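Local coordinates for protein globin (Bacillus anthracis, PDB 5V3T) that binds haem as a group II truncated haemoglobin, can bind cyanide at the haem, and probably carries or handles oxygen, at the interface of chains A and B. Residues are numbered along the deposited sequence; one frame, centred on the assembly and turned at random. Chains: chain A/B, Globin.

Contact 1: the interface of chains A and B. Residues chain A 37-38, 40, 80; chain B 117-118, 121.
The ring nitrogen NE2 of B:His121 donates a hydrogen bond to the backbone carbonyl O of A:Ile38, with 2.6 Å between NE2 and O. The bond is bent, 131° at the hydrogen. NE2 approaches the oxygen at a C=O...N angle of 120°, somewhat tilted from the carbonyl plane, and the oxygen in turn lies at the edge of the imidazole, slightly off the plane of the ring. A proton on NE2 would suit this bond. The chi1 of -73° sets CG of B:His121 beside its own backbone N and carries the imidazole off the last turn of helix 105-122 toward the 3-10 helix 36-38 of chain A. There CE1 also packs on the backbone, 3.7 Å from CA of A:Ile38.

On the other flank the apolar part of the patch is built on A:Phe80, a loop residue. Its ring atom CD1 rests 3.5 Å from CD2 of B:His121, the two side chains meeting at a slant. One ring position further, CE1 meets the methyl CD2 of B:Leu117, whose side chain runs roughly perpendicular to the phenylalanine. B:Leu117 holds its CG opposite the backbone N, pointing the isobutyl group from the helix into chain A. This globin surface may be a crystal contact. At its rim, CG of A:Pro40 lies 4.2 Å from the B:Leu117 methyl CD2.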
ATOM      1  N   PRO A  37      -4.441  -8.959  -9.803  1.00 52.86           N
ATOM      2  CA  PRO A  37      -5.613  -8.086  -9.625  1.00 52.53           C
ATOM      3  C   PRO A  37      -5.417  -6.900  -8.672  1.00 59.35           C
ATOM      4  O   PRO A  37      -6.098  -5.886  -8.843  1.00 59.12           O
ATOM      5  CB  PRO A  37      -6.671  -9.036  -9.052  1.00 50.85           C
ATOM      6  CG  PRO A  37      -6.287 -10.371  -9.556  1.00 51.00           C
ATOM      7  CD  PRO A  37      -4.785 -10.370  -9.530  1.00 46.18           C
ATOM      8  N   ILE A  38      -4.515  -6.998  -7.697  1.00 50.43           N
ATOM      9  CA  ILE A  38      -4.437  -5.924  -6.710  1.00 52.82           C
ATOM     10  C   ILE A  38      -3.352  -4.924  -7.058  1.00 45.06           C
ATOM     11  O   ILE A  38      -3.257  -3.863  -6.447  1.00 49.16           O
ATOM     12  CB  ILE A  38      -4.210  -6.465  -5.286  1.00 50.83           C
ATOM     13  CG1 ILE A  38      -2.926  -7.274  -5.187  1.00 57.70           C
ATOM     14  CG2 ILE A  38      -5.363  -7.332  -4.876  1.00 40.44           C
ATOM     15  CD1 ILE A  38      -2.754  -7.939  -3.834  1.00 55.16           C
ATOM     16  N   PRO A  40      -1.481  -2.197  -9.800  1.00 66.61           N
ATOM     17  CA  PRO A  40      -1.862  -1.319 -10.909  1.00 62.35           C
ATOM     18  C   PRO A  40      -1.680  -2.061 -12.228  1.00 57.09           C
ATOM     19  O   PRO A  40      -0.841  -2.953 -12.312  1.00 54.73           O
ATOM     20  CB  PRO A  40      -0.902  -0.132 -10.774  1.00 66.74           C
ATOM     21  CG  PRO A  40      -0.471  -0.154  -9.332  1.00 60.49           C
ATOM     22  CD  PRO A  40      -0.430  -1.601  -8.953  1.00 61.24           C
ATOM     23  N   PHE A  80      -4.229  -2.636   1.189  1.00 35.53           N
ATOM     24  CA  PHE A  80      -4.290  -3.744   0.234  1.00 40.36           C
ATOM     25  C   PHE A  80      -4.554  -5.072   0.928  1.00 33.05           C
ATOM     26  O   PHE A  80      -4.145  -5.282   2.070  1.00 37.03           O
ATOM     27  CB  PHE A  80      -2.995  -3.814  -0.579  1.00 36.07           C
ATOM     28  CG  PHE A  80      -2.578  -2.491  -1.159  1.00 36.62           C
ATOM     29  CD1 PHE A  80      -3.395  -1.828  -2.062  1.00 40.29           C
ATOM     30  CD2 PHE A  80      -1.346  -1.933  -0.841  1.00 50.10           C
ATOM     31  CE1 PHE A  80      -3.011  -0.615  -2.607  1.00 52.62           C
ATOM     32  CE2 PHE A  80      -0.954  -0.724  -1.386  1.00 51.61           C
ATOM     33  CZ  PHE A  80      -1.783  -0.064  -2.267  1.00 55.66           C
TER
ATOM     34  N   LEU B 117      -6.559   4.068  -6.041  1.00 32.16           N
ATOM     35  CA  LEU B 117      -6.238   2.649  -6.171  1.00 32.34           C
ATOM     36  C   LEU B 117      -6.956   1.848  -5.091  1.00 28.84           C
ATOM     37  O   LEU B 117      -7.516   0.798  -5.364  1.00 31.13           O
ATOM     38  CB  LEU B 117      -4.725   2.414  -6.074  1.00 34.88           C
ATOM     39  CG  LEU B 117      -4.237   0.962  -6.138  1.00 39.24           C
ATOM     40  CD1 LEU B 117      -4.627   0.312  -7.470  1.00 38.03           C
ATOM     41  CD2 LEU B 117      -2.737   0.886  -5.922  1.00 39.83           C
ATOM     42  N   THR B 118      -6.947   2.353  -3.863  1.00 25.50           N
ATOM     43  CA  THR B 118      -7.629   1.682  -2.760  1.00 26.92           C
ATOM     44  C   THR B 118      -9.131   1.564  -3.005  1.00 33.25           C
ATOM     45  O   THR B 118      -9.716   0.490  -2.800  1.00 27.91           O
ATOM     46  CB  THR B 118      -7.381   2.423  -1.431  1.00 33.48           C
ATOM     47  OG1 THR B 118      -5.982   2.367  -1.132  1.00 32.30           O
ATOM     48  CG2 THR B 118      -8.165   1.777  -0.282  1.00 25.85           C
ATOM     49  N   HIS B 121      -9.958  -1.146  -5.258  1.00 34.35           N
ATOM     50  CA  HIS B 121      -9.861  -2.436  -4.575  1.00 30.81           C
ATOM     51  C   HIS B 121     -11.092  -2.743  -3.723  1.00 29.04           C
ATOM     52  O   HIS B 121     -11.418  -3.905  -3.525  1.00 32.46           O
ATOM     53  CB  HIS B 121      -8.602  -2.496  -3.692  1.00 33.31           C
ATOM     54  CG  HIS B 121      -7.326  -2.633  -4.468  1.00 56.76           C
ATOM     55  ND1 HIS B 121      -7.268  -2.485  -5.836  1.00 72.10           N
ATOM     56  CD2 HIS B 121      -6.065  -2.915  -4.065  1.00 62.09           C
ATOM     57  CE1 HIS B 121      -6.025  -2.663  -6.244  1.00 72.21           C
ATOM     58  NE2 HIS B 121      -5.275  -2.926  -5.191  1.00 69.13           N
TER

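Contact 2: the interface of chains A and B. Residues chain A 49, 76; chain B 110, 114.
A:Arg76 meets the rim of B:Phe110 with one guanidinium nitrogen, NH2 lying 3.5 Å from the ring atom CZ. In this truncated globin the phenylalanine stands on helix 105-122 of chain B, while the arginine comes from the short helix 73-76 of chain A. NH2 sits in the plane of the ring at its edge, and the guanidinium and ring planes are 74° apart, which is an edge contact and not a stack.

This is the tight part of the contact, and it is backed from within chain B. B:Arg114 lays its guanidinium over one face of B:Phe110, with CE2 of the ring beneath the centre of the group and NH1 offset toward the ring's rim. NH1 also donates to the backbone O of B:Phe110, 2.9 Å away and 152° at the hydrogen, fixing the rotation of the group. The chain of B:Arg114 runs extended from CG to NE, then turns at its last torsion (65°), which brings the guanidinium round to lie over the ring.

Beside this edge contact the fit is looser and passes through water. Water 1 lies 2.9 Å from NH2 of A:Arg76 and also 2.9 Å from NE of B:Arg114, so it bridges the two arginines, whose NH2 atoms are 4.5 Å apart. The like charges there probably weaken the approach. A:Lys49 reaches in from helix 44-57 in the opposite direction to B:Arg114, its NZ stopping 3.9 Å from NH2 of that arginine.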
ATOM      1  N   LYS A  49       9.996   1.858  -8.436  1.00 39.71           N
ATOM      2  CA  LYS A  49      10.055   2.094  -7.002  1.00 43.27           C
ATOM      3  C   LYS A  49      10.683   0.918  -6.273  1.00 38.85           C
ATOM      4  O   LYS A  49      11.449   1.111  -5.326  1.00 41.83           O
ATOM      5  CB  LYS A  49       8.653   2.399  -6.440  1.00 41.88           C
ATOM      6  CG  LYS A  49       8.179   3.824  -6.764  1.00 44.61           C
ATOM      7  CD  LYS A  49       6.835   4.180  -6.117  1.00 51.33           C
ATOM      8  CE  LYS A  49       5.679   3.435  -6.758  1.00 55.36           C
ATOM      9  NZ  LYS A  49       4.338   3.968  -6.339  1.00 53.89           N
ATOM     10  N   ARG A  76       2.378   1.328   4.445  1.00 34.61           N
ATOM     11  CA  ARG A  76       2.054   1.580   3.037  1.00 34.03           C
ATOM     12  C   ARG A  76       1.210   0.473   2.391  1.00 37.62           C
ATOM     13  O   ARG A  76       0.540   0.706   1.386  1.00 34.22           O
ATOM     14  CB  ARG A  76       3.321   1.774   2.223  1.00 33.51           C
ATOM     15  CG  ARG A  76       4.120   3.020   2.596  1.00 35.80           C
ATOM     16  CD  ARG A  76       5.242   3.221   1.583  1.00 37.45           C
ATOM     17  NE  ARG A  76       6.156   4.312   1.950  1.00 42.96           N
ATOM     18  CZ  ARG A  76       6.085   5.541   1.446  1.00 50.71           C
ATOM     19  NH1 ARG A  76       6.954   6.469   1.821  1.00 51.52           N
ATOM     20  NH2 ARG A  76       5.150   5.838   0.550  1.00 52.14           N
TER
ATOM     21  N   PHE B 110       0.078  12.454  -4.448  1.00 41.27           N
ATOM     22  CA  PHE B 110       0.515  11.279  -3.705  1.00 39.53           C
ATOM     23  C   PHE B 110      -0.631  10.568  -2.997  1.00 44.83           C
ATOM     24  O   PHE B 110      -0.838   9.362  -3.166  1.00 40.25           O
ATOM     25  CB  PHE B 110       1.559  11.697  -2.669  1.00 41.17           C
ATOM     26  CG  PHE B 110       2.092  10.564  -1.833  1.00 47.66           C
ATOM     27  CD1 PHE B 110       1.419  10.148  -0.687  1.00 45.25           C
ATOM     28  CD2 PHE B 110       3.279   9.939  -2.165  1.00 52.77           C
ATOM     29  CE1 PHE B 110       1.915   9.119   0.091  1.00 45.76           C
ATOM     30  CE2 PHE B 110       3.780   8.912  -1.385  1.00 51.12           C
ATOM     31  CZ  PHE B 110       3.098   8.501  -0.261  1.00 46.93           C
ATOM     32  N   ARG B 114      -3.125   7.078  -4.329  1.00 28.73           N
ATOM     33  CA  ARG B 114      -3.191   5.911  -3.451  1.00 29.94           C
ATOM     34  C   ARG B 114      -4.620   5.602  -3.021  1.00 33.37           C
ATOM     35  O   ARG B 114      -5.011   4.434  -2.968  1.00 32.87           O
ATOM     36  CB  ARG B 114      -2.285   6.132  -2.252  1.00 29.81           C
ATOM     37  CG  ARG B 114      -0.849   6.079  -2.717  1.00 28.93           C
ATOM     38  CD  ARG B 114       0.142   6.423  -1.651  1.00 34.65           C
ATOM     39  NE  ARG B 114       1.498   6.128  -2.118  1.00 41.23           N
ATOM     40  CZ  ARG B 114       2.099   6.744  -3.135  1.00 41.14           C
ATOM     41  NH1 ARG B 114       1.481   7.705  -3.816  1.00 40.19           N
ATOM     42  NH2 ARG B 114       3.335   6.408  -3.475  1.00 40.31           N
TER
HETATM   43  O   HOH W   1       2.417   4.871   0.310  1.00 37.40           O

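The centres of the C-alpha atoms of contact 1 and contact 2 lie about 12 Å apart, and on chain B both draw on one element, helix 105-122: contact 2 uses an earlier stretch and contact 1 the stretch toward its C-terminal end. Chain A supplies separate pieces, helices 44-57 and 73-76 to contact 2, and the 3-10 helix 36-38 with nearby loops to contact 1. One helix therefore lies against several segments of its neighbour. Chain A and chain B present different surfaces here, and the interface is not an exact two-fold. The structure alone does not show whether the pair forms in solution.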